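PDB 4ECF: ABC-type phosphate transport system, periplasmic component from Lactobacillus brevis, which probably binds phosphate as the solute-binding component (PstS) of the PstSACB ABC transporter that imports it across the cytoplasmic membrane. Local coordinates for residues Pro16-Ala21 with Lys221-Tyr226; Val74-Ala79 with Gly214-Leu219; Asn188-Ala191 with Val195-Thr198. One frame throughout, in Å; residues are numbered along the deposited sequence.

Contact 1: Pro16-Ala21 with Lys221-Tyr226; sequences PLVEAA and KAFITY. With EDO (1,2-ethanediol), chain I.
F223 meets V18 and A21 with the rim of its ring, at a buried helix-helix packing in the periplasmic binding protein fold. F223 CE1 stands 3.7 Å from A21 C, which lies at the ring edge and in its plane, and 4.0 Å from A21 CB. At the next corner F223 CZ approaches V18 O at 4.0 Å, while F223 CE2 reaches V18 CG1 at 4.1 Å, the side chains of V18 and F223 crossing at about a right angle. F223 holds CG anti to its backbone N (chi1 178°), which carries the ring out to V18 and A21, roughly one helical turn apart. Y226, the next turn on, brings CE2 to within 4.0 Å of A21 O. All of these are apolar or van der Waals approaches, and they bury only 163 Å² between segment axes that remain 11.5 Å apart and run at 109° to each other.

The second shell sets these groups in place. F223 also packs on I34 and I55, V18 on V36 and L210, tying both helices to strands of the mixed sheet. The Y226 ring is held by an aromatic partner, Y25, in an edge-to-face pair, and its hydroxyl by E28. Away from F223, E19 OE2 is hydrogen-bonded to Q15 NE2, and E19 OE1 accepts a 2.7 Å hydrogen bond from O2 of a 1,2-ethanediol.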
loop_
_atom_site.group_PDB
_atom_site.type_symbol
_atom_site.label_atom_id
_atom_site.label_comp_id
_atom_site.label_asym_id
_atom_site.label_seq_id
_atom_site.Cartn_x
_atom_site.Cartn_y
_atom_site.Cartn_z
ATOM N N PRO A 16 6.781 1.255 -6.319
ATOM C CA PRO A 16 6.834 1.021 -7.782
ATOM C C PRO A 16 6.451 2.256 -8.590
ATOM O O PRO A 16 7.040 2.511 -9.658
ATOM C CB PRO A 16 5.814 -0.127 -7.989
ATOM C CG PRO A 16 5.718 -0.802 -6.643
ATOM C CD PRO A 16 5.905 0.279 -5.633
ATOM N N LEU A 17 5.458 2.994 -8.127
ATOM C CA LEU A 17 5.055 4.221 -8.843
ATOM C C LEU A 17 6.165 5.313 -8.768
ATOM O O LEU A 17 6.473 6.002 -9.775
ATOM C CB LEU A 17 3.751 4.788 -8.279
ATOM C CG LEU A 17 3.275 6.120 -8.841
ATOM C CD1 LEU A 17 3.133 6.043 -10.369
ATOM C CD2 LEU A 17 1.953 6.539 -8.167
ATOM N N VAL A 18 6.764 5.476 -7.602
ATOM C CA VAL A 18 7.836 6.471 -7.424
ATOM C C VAL A 18 9.066 6.116 -8.267
ATOM O O VAL A 18 9.662 6.956 -8.917
ATOM C CB VAL A 18 8.141 6.765 -5.934
ATOM C CG1 VAL A 18 9.228 7.825 -5.859
ATOM C CG2 VAL A 18 6.868 7.216 -5.204
ATOM N N GLU A 19 9.408 4.837 -8.316
ATOM C CA GLU A 19 10.512 4.391 -9.137
ATOM C C GLU A 19 10.226 4.611 -10.631
ATOM O O GLU A 19 11.083 5.046 -11.401
ATOM C CB GLU A 19 10.821 2.914 -8.889
ATOM C CG GLU A 19 11.463 2.695 -7.555
ATOM C CD GLU A 19 11.779 1.251 -7.266
ATOM O OE1 GLU A 19 11.132 0.380 -7.880
ATOM O OE2 GLU A 19 12.658 1.015 -6.405
ATOM N N ALA A 20 9.022 4.234 -11.072
ATOM C CA ALA A 20 8.688 4.384 -12.504
ATOM C C ALA A 20 8.611 5.854 -12.921
ATOM O O ALA A 20 9.156 6.240 -13.979
ATOM C CB ALA A 20 7.399 3.644 -12.863
ATOM N N ALA A 21 7.997 6.675 -12.068
ATOM C CA ALA A 21 7.844 8.094 -12.366
ATOM C C ALA A 21 9.232 8.774 -12.313
ATOM O O ALA A 21 9.544 9.649 -13.118
ATOM C CB ALA A 21 6.887 8.779 -11.405
ATOM N N LYS A 221 10.187 19.743 -5.699
ATOM C CA LYS A 221 8.930 20.385 -6.098
ATOM C C LYS A 221 8.555 19.981 -7.525
ATOM O O LYS A 221 7.387 19.598 -7.781
ATOM C CB LYS A 221 9.063 21.910 -5.996
ATOM C CG LYS A 221 7.864 22.686 -6.513
ATOM C CD LYS A 221 8.134 24.176 -6.367
ATOM C CE LYS A 221 7.023 25.079 -6.878
ATOM N NZ LYS A 221 5.773 24.986 -6.049
ATOM N N ALA A 222 9.528 20.040 -8.433
ATOM C CA ALA A 222 9.278 19.709 -9.817
ATOM C C ALA A 222 8.808 18.282 -10.012
ATOM O O ALA A 222 7.884 18.022 -10.780
ATOM C CB ALA A 222 10.504 19.998 -10.683
ATOM N N PHE A 223 9.440 17.337 -9.313
ATOM C CA PHE A 223 9.048 15.956 -9.441
ATOM C C PHE A 223 7.632 15.708 -8.911
ATOM O O PHE A 223 6.841 14.979 -9.532
ATOM C CB PHE A 223 10.045 15.077 -8.709
ATOM C CG PHE A 223 9.720 13.614 -8.724
ATOM C CD1 PHE A 223 9.549 12.937 -9.915
ATOM C CD2 PHE A 223 9.664 12.901 -7.542
ATOM C CE1 PHE A 223 9.286 11.589 -9.930
ATOM C CE2 PHE A 223 9.418 11.548 -7.556
ATOM C CZ PHE A 223 9.227 10.890 -8.749
ATOM N N ILE A 224 7.329 16.243 -7.736
ATOM C CA ILE A 224 5.963 16.085 -7.210
ATOM C C ILE A 224 4.924 16.662 -8.183
ATOM O O ILE A 224 3.895 15.987 -8.493
ATOM C CB ILE A 224 5.844 16.642 -5.767
ATOM C CG1 ILE A 224 6.692 15.814 -4.804
ATOM C CG2 ILE A 224 4.381 16.626 -5.314
ATOM C CD1 ILE A 224 6.811 16.496 -3.462
ATOM N N THR A 225 5.167 17.869 -8.691
ATOM C CA THR A 225 4.299 18.466 -9.705
ATOM C C THR A 225 4.104 17.504 -10.914
ATOM O O THR A 225 2.986 17.261 -11.367
ATOM C CB THR A 225 4.873 19.782 -10.147
ATOM O OG1 THR A 225 4.872 20.671 -9.019
ATOM C CG2 THR A 225 4.077 20.381 -11.316
ATOM N N TYR A 226 5.205 16.900 -11.360
ATOM C CA TYR A 226 5.168 15.933 -12.460
ATOM C C TYR A 226 4.310 14.716 -12.154
ATOM O O TYR A 226 3.441 14.359 -12.942
ATOM C CB TYR A 226 6.606 15.536 -12.825
ATOM C CG TYR A 226 6.759 14.589 -13.975
ATOM C CD1 TYR A 226 6.867 15.052 -15.281
ATOM C CD2 TYR A 226 6.939 13.246 -13.753
ATOM C CE1 TYR A 226 7.070 14.177 -16.325
ATOM C CE2 TYR A 226 7.160 12.368 -14.817
ATOM C CZ TYR A 226 7.228 12.839 -16.073
ATOM O OH TYR A 226 7.436 11.972 -17.140
HETATM C C1 EDO I . 10.525 -2.753 -5.487
HETATM O O1 EDO I . 10.094 -4.114 -5.357
HETATM C C2 EDO I . 9.347 -1.893 -5.926
HETATM O O2 EDO I . 9.394 -1.638 -7.337
#

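Contact 2: Val74-Ala79 with Gly214-Leu219; sequences VDHRVA and GHPTGL. With EDO (1,2-ethanediol), chain J.
G214 opens the contact by placing its carbonyl against V74: G214 O lies 3.4 Å from V74 CG2, and the two CA atoms are 5.8 Å apart. That same oxygen is hydrogen-bonded to T212 OG1, so its polar need is met by the preceding strand while the methyl merely packs on it. The backbone of G214 has a positive phi of 77°, a conformation that glycine adopts easily.

H215 follows with a CH-pi contact. V74 CG2 sits over one face of the imidazole, 4.0 Å from the H215 ring centroid and 13° off the normal, somewhat toward the rim. With CG1 of V74 anti to the backbone N, CG2 is left beside that N, and CG2 makes the closer approaches to both G214 and H215, though V74 CG1 also comes near H215 ND1. The CB of H215 points away from V74, and its ring comes back over the valine methyl.

These residues belong to the link between strand 205-213 and helix 218-228 of the periplasmic binding protein fold; strand 205-213 runs antiparallel to strand 73-87, with V74 and T212 joined through their backbones.

P216 comes next, its side chain and that of H76 approaching from opposite directions. P216 CD lies 4.0 Å from H76 NE2, at the edge of the imidazole and near its plane. The other ring nitrogen, H76 ND1, is hydrogen-bonded to L210 O, which fixes the rotation of the ring.

T217 N donates to O1 of a 1,2-ethanediol at 2.9 Å. L219, on helix 218-228, packs on Y25 of helix 15-28.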
loop_
_atom_site.group_PDB
_atom_site.type_symbol
_atom_site.label_atom_id
_atom_site.label_comp_id
_atom_site.label_asym_id
_atom_site.label_seq_id
_atom_site.Cartn_x
_atom_site.Cartn_y
_atom_site.Cartn_z
ATOM N N VAL A 74 4.371 18.718 4.809
ATOM C CA VAL A 74 3.417 19.129 3.781
ATOM C C VAL A 74 3.013 17.903 2.948
ATOM O O VAL A 74 3.848 17.247 2.336
ATOM C CB VAL A 74 3.955 20.222 2.856
ATOM C CG1 VAL A 74 2.929 20.608 1.800
ATOM C CG2 VAL A 74 4.344 21.457 3.691
ATOM N N ASP A 75 1.719 17.623 2.954
ATOM C CA ASP A 75 1.113 16.513 2.243
ATOM C C ASP A 75 1.003 16.776 0.745
ATOM O O ASP A 75 0.764 17.918 0.312
ATOM C CB ASP A 75 -0.285 16.239 2.857
ATOM C CG ASP A 75 -0.864 14.898 2.441
ATOM O OD1 ASP A 75 -0.091 14.065 1.930
ATOM O OD2 ASP A 75 -2.084 14.688 2.637
ATOM N N HIS A 76 1.166 15.724 -0.039
ATOM C CA HIS A 76 0.861 15.752 -1.478
ATOM C C HIS A 76 0.316 14.409 -1.832
ATOM O O HIS A 76 1.025 13.406 -1.748
ATOM C CB HIS A 76 2.086 16.026 -2.345
ATOM C CG HIS A 76 2.898 17.236 -1.922
ATOM N ND1 HIS A 76 3.830 17.191 -0.934
ATOM C CD2 HIS A 76 2.863 18.532 -2.386
ATOM C CE1 HIS A 76 4.382 18.414 -0.790
ATOM N NE2 HIS A 76 3.792 19.243 -1.686
ATOM N N ARG A 77 -0.973 14.332 -2.082
ATOM C CA ARG A 77 -1.576 13.052 -2.474
ATOM C C ARG A 77 -1.452 12.834 -3.971
ATOM O O ARG A 77 -1.645 13.784 -4.750
ATOM C CB ARG A 77 -3.016 12.934 -1.977
ATOM C CG ARG A 77 -3.109 12.537 -0.518
ATOM C CD ARG A 77 -4.540 12.362 -0.054
ATOM N NE ARG A 77 -5.207 13.641 0.221
ATOM C CZ ARG A 77 -6.469 13.719 0.609
ATOM N NH1 ARG A 77 -7.204 12.616 0.697
ATOM N NH2 ARG A 77 -7.003 14.891 0.890
ATOM N N VAL A 78 -1.127 11.603 -4.388
ATOM C CA VAL A 78 -0.780 11.320 -5.776
ATOM C C VAL A 78 -1.535 10.156 -6.383
ATOM O O VAL A 78 -1.514 9.965 -7.584
ATOM C CB VAL A 78 0.747 11.109 -5.902
ATOM C CG1 VAL A 78 1.514 12.334 -5.398
ATOM C CG2 VAL A 78 1.245 9.829 -5.212
ATOM N N ALA A 79 -2.217 9.375 -5.549
ATOM C CA ALA A 79 -2.826 8.132 -6.035
ATOM C C ALA A 79 -3.637 7.528 -4.897
ATOM O O ALA A 79 -3.530 7.966 -3.741
ATOM C CB ALA A 79 -1.743 7.151 -6.479
ATOM N N GLY A 214 8.381 21.029 5.072
ATOM C CA GLY A 214 8.125 22.363 4.529
ATOM C C GLY A 214 7.667 22.276 3.110
ATOM O O GLY A 214 7.566 21.180 2.532
ATOM N N HIS A 215 7.353 23.439 2.521
ATOM C CA HIS A 215 6.984 23.468 1.135
ATOM C C HIS A 215 8.231 23.221 0.317
ATOM O O HIS A 215 9.297 23.804 0.565
ATOM C CB HIS A 215 6.272 24.786 0.757
ATOM C CG HIS A 215 5.055 25.089 1.637
ATOM N ND1 HIS A 215 3.819 24.597 1.381
ATOM C CD2 HIS A 215 4.963 25.752 2.859
ATOM C CE1 HIS A 215 2.964 24.980 2.350
ATOM N NE2 HIS A 215 3.650 25.670 3.269
ATOM N N PRO A 216 8.140 22.334 -0.662
ATOM C CA PRO A 216 9.362 21.960 -1.393
ATOM C C PRO A 216 9.799 22.955 -2.473
ATOM O O PRO A 216 9.000 23.768 -2.933
ATOM C CB PRO A 216 8.951 20.650 -2.082
ATOM C CG PRO A 216 7.514 20.829 -2.307
ATOM C CD PRO A 216 6.985 21.509 -1.069
ATOM N N THR A 217 11.088 22.900 -2.781
ATOM C CA THR A 217 11.712 23.692 -3.865
ATOM C C THR A 217 12.496 22.780 -4.813
ATOM O O THR A 217 12.650 21.568 -4.574
ATOM C CB THR A 217 12.691 24.746 -3.278
ATOM O OG1 THR A 217 13.700 24.077 -2.531
ATOM C CG2 THR A 217 11.937 25.727 -2.352
ATOM N N GLY A 218 12.974 23.362 -5.913
ATOM C CA GLY A 218 13.883 22.705 -6.809
ATOM C C GLY A 218 13.297 21.402 -7.355
ATOM O O GLY A 218 12.116 21.294 -7.667
ATOM N N LEU A 219 14.156 20.411 -7.422
ATOM C CA LEU A 219 13.786 19.140 -8.061
ATOM C C LEU A 219 12.706 18.410 -7.292
ATOM O O LEU A 219 11.825 17.779 -7.917
ATOM C CB LEU A 219 15.026 18.249 -8.239
ATOM C CG LEU A 219 14.834 16.846 -8.847
ATOM C CD1 LEU A 219 14.084 16.959 -10.163
ATOM C CD2 LEU A 219 16.206 16.132 -8.981
HETATM C C1 EDO J . 13.683 20.789 -1.592
HETATM O O1 EDO J . 12.425 21.005 -0.984
HETATM C C2 EDO J . 14.497 19.727 -0.859
HETATM O O2 EDO J . 13.741 19.168 0.229
#

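Contact 3: Asn188-Ala191 with Val195-Thr198; sequences NHVA and VNVT. With EDO (1,2-ethanediol), chain F.
N196 and A191 make the tight part of this surface contact through one side-chain-to-backbone hydrogen bond. N196 ND2 donates to A191 O over 2.8 Å, with an almost straight N-H...O angle of 175°. The oxygen lies in the plane of the N196 amide, whereas the donor is tilted 17° from the carbonyl plane of A191. V190 closes in on the same nitrogen: its CG1, anti to the backbone N, stands 3.4 Å from N196 ND2 and 3.9 Å from N196 CG. The amide is thus held by a polar partner and by a methyl, and the N196 side chain also touches W202.

The other side of the loop is looser, and a small solvent-like molecule borders it. N188 ND2 donates to O1 of a 1,2-ethanediol at 2.9 Å, and V190 CB comes no nearer to that molecule than 3.9 Å, to its C1. The diol is bonded to the backbone N of R203 as well, and N188 OD1 accepts from T98 N.

Only 101 Å² is buried in all. What results is a short strand-loop-helix connection, from strand 183-187 to helix 194-198, in which a helix asparagine reaches back to a main-chain carbonyl of the loop that leads into the helix.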
loop_
_atom_site.group_PDB
_atom_site.type_symbol
_atom_site.label_atom_id
_atom_site.label_comp_id
_atom_site.label_asym_id
_atom_site.label_seq_id
_atom_site.Cartn_x
_atom_site.Cartn_y
_atom_site.Cartn_z
ATOM N N ASN A 188 -16.224 -11.311 0.821
ATOM C CA ASN A 188 -17.683 -11.211 0.726
ATOM C C ASN A 188 -18.161 -11.268 -0.736
ATOM O O ASN A 188 -19.126 -10.603 -1.139
ATOM C CB ASN A 188 -18.115 -9.896 1.421
ATOM C CG ASN A 188 -17.542 -9.796 2.810
ATOM O OD1 ASN A 188 -17.804 -10.665 3.678
ATOM N ND2 ASN A 188 -16.701 -8.805 3.031
ATOM N N HIS A 189 -17.433 -12.030 -1.530
ATOM C CA HIS A 189 -17.654 -12.170 -2.961
ATOM C C HIS A 189 -17.621 -10.862 -3.723
ATOM O O HIS A 189 -18.132 -10.795 -4.856
ATOM C CB HIS A 189 -18.952 -12.984 -3.205
ATOM C CG HIS A 189 -18.803 -14.450 -2.874
ATOM N ND1 HIS A 189 -18.010 -15.275 -3.598
ATOM C CD2 HIS A 189 -19.346 -15.215 -1.863
ATOM C CE1 HIS A 189 -18.040 -16.495 -3.088
ATOM N NE2 HIS A 189 -18.869 -16.477 -2.009
ATOM N N VAL A 190 -16.857 -9.873 -3.193
ATOM C CA VAL A 190 -16.483 -8.672 -3.929
ATOM C C VAL A 190 -15.006 -8.789 -4.328
ATOM O O VAL A 190 -14.160 -9.126 -3.489
ATOM C CB VAL A 190 -16.664 -7.410 -3.036
ATOM C CG1 VAL A 190 -16.243 -6.138 -3.781
ATOM C CG2 VAL A 190 -18.117 -7.361 -2.535
ATOM N N ALA A 191 -14.732 -8.586 -5.616
ATOM C CA ALA A 191 -13.386 -8.805 -6.122
ATOM C C ALA A 191 -12.534 -7.574 -5.882
ATOM O O ALA A 191 -13.064 -6.454 -5.878
ATOM C CB ALA A 191 -13.428 -9.137 -7.611
ATOM N N VAL A 195 -12.518 -0.792 -10.160
ATOM C CA VAL A 195 -13.868 -0.244 -10.096
ATOM C C VAL A 195 -14.429 -0.368 -8.701
ATOM O O VAL A 195 -15.063 0.549 -8.169
ATOM C CB VAL A 195 -14.821 -0.856 -11.172
ATOM C CG1 VAL A 195 -14.988 -2.357 -11.002
ATOM C CG2 VAL A 195 -16.161 -0.138 -11.187
ATOM N N ASN A 196 -14.181 -1.516 -8.063
ATOM C CA ASN A 196 -14.727 -1.691 -6.726
ATOM C C ASN A 196 -14.069 -0.749 -5.691
ATOM O O ASN A 196 -14.672 -0.417 -4.688
ATOM C CB ASN A 196 -14.617 -3.151 -6.307
ATOM C CG ASN A 196 -15.658 -4.056 -6.998
ATOM O OD1 ASN A 196 -16.691 -3.583 -7.486
ATOM N ND2 ASN A 196 -15.390 -5.351 -7.011
ATOM N N VAL A 197 -12.804 -0.366 -5.892
ATOM C CA VAL A 197 -12.177 0.614 -4.986
ATOM C C VAL A 197 -12.843 1.985 -5.212
ATOM O O VAL A 197 -13.172 2.689 -4.247
ATOM C CB VAL A 197 -10.654 0.707 -5.252
ATOM C CG1 VAL A 197 -10.064 1.907 -4.503
ATOM C CG2 VAL A 197 -9.923 -0.568 -4.835
ATOM N N THR A 198 -13.102 2.333 -6.476
ATOM C CA THR A 198 -13.659 3.664 -6.743
ATOM C C THR A 198 -14.980 3.906 -6.035
ATOM O O THR A 198 -15.292 5.030 -5.670
ATOM C CB THR A 198 -13.815 3.967 -8.244
ATOM O OG1 THR A 198 -14.865 3.170 -8.802
ATOM C CG2 THR A 198 -12.505 3.808 -9.010
HETATM C C1 EDO F . -15.144 -6.391 0.453
HETATM O O1 EDO F . -16.178 -6.450 1.462
HETATM C C2 EDO F . -13.803 -5.889 0.978
HETATM O O2 EDO F . -13.884 -4.583 1.545
#

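In the fold
The three contacts are nested along the chain: contact 3 falls within the loop closed by contact 2, which in turn falls within that closed by contact 1. Contacts 1 and 2 are neighbours, their centres 10 Å apart, and both use helix 218-228; I224 CG2 packs on H76 CG at 3.8 Å, and L17 CD2 approaches A79 CB at 4.1 Å. Helix 15-28 is thereby joined to strand 73-87 both directly and through helix 218-228. Contact 3 is remote, its centre 28 Å from that of contact 1 and 31 Å from that of contact 2, but it lies in the connection after strand 183-187, which pairs with the long strand 73-87, so the sheet links the regions.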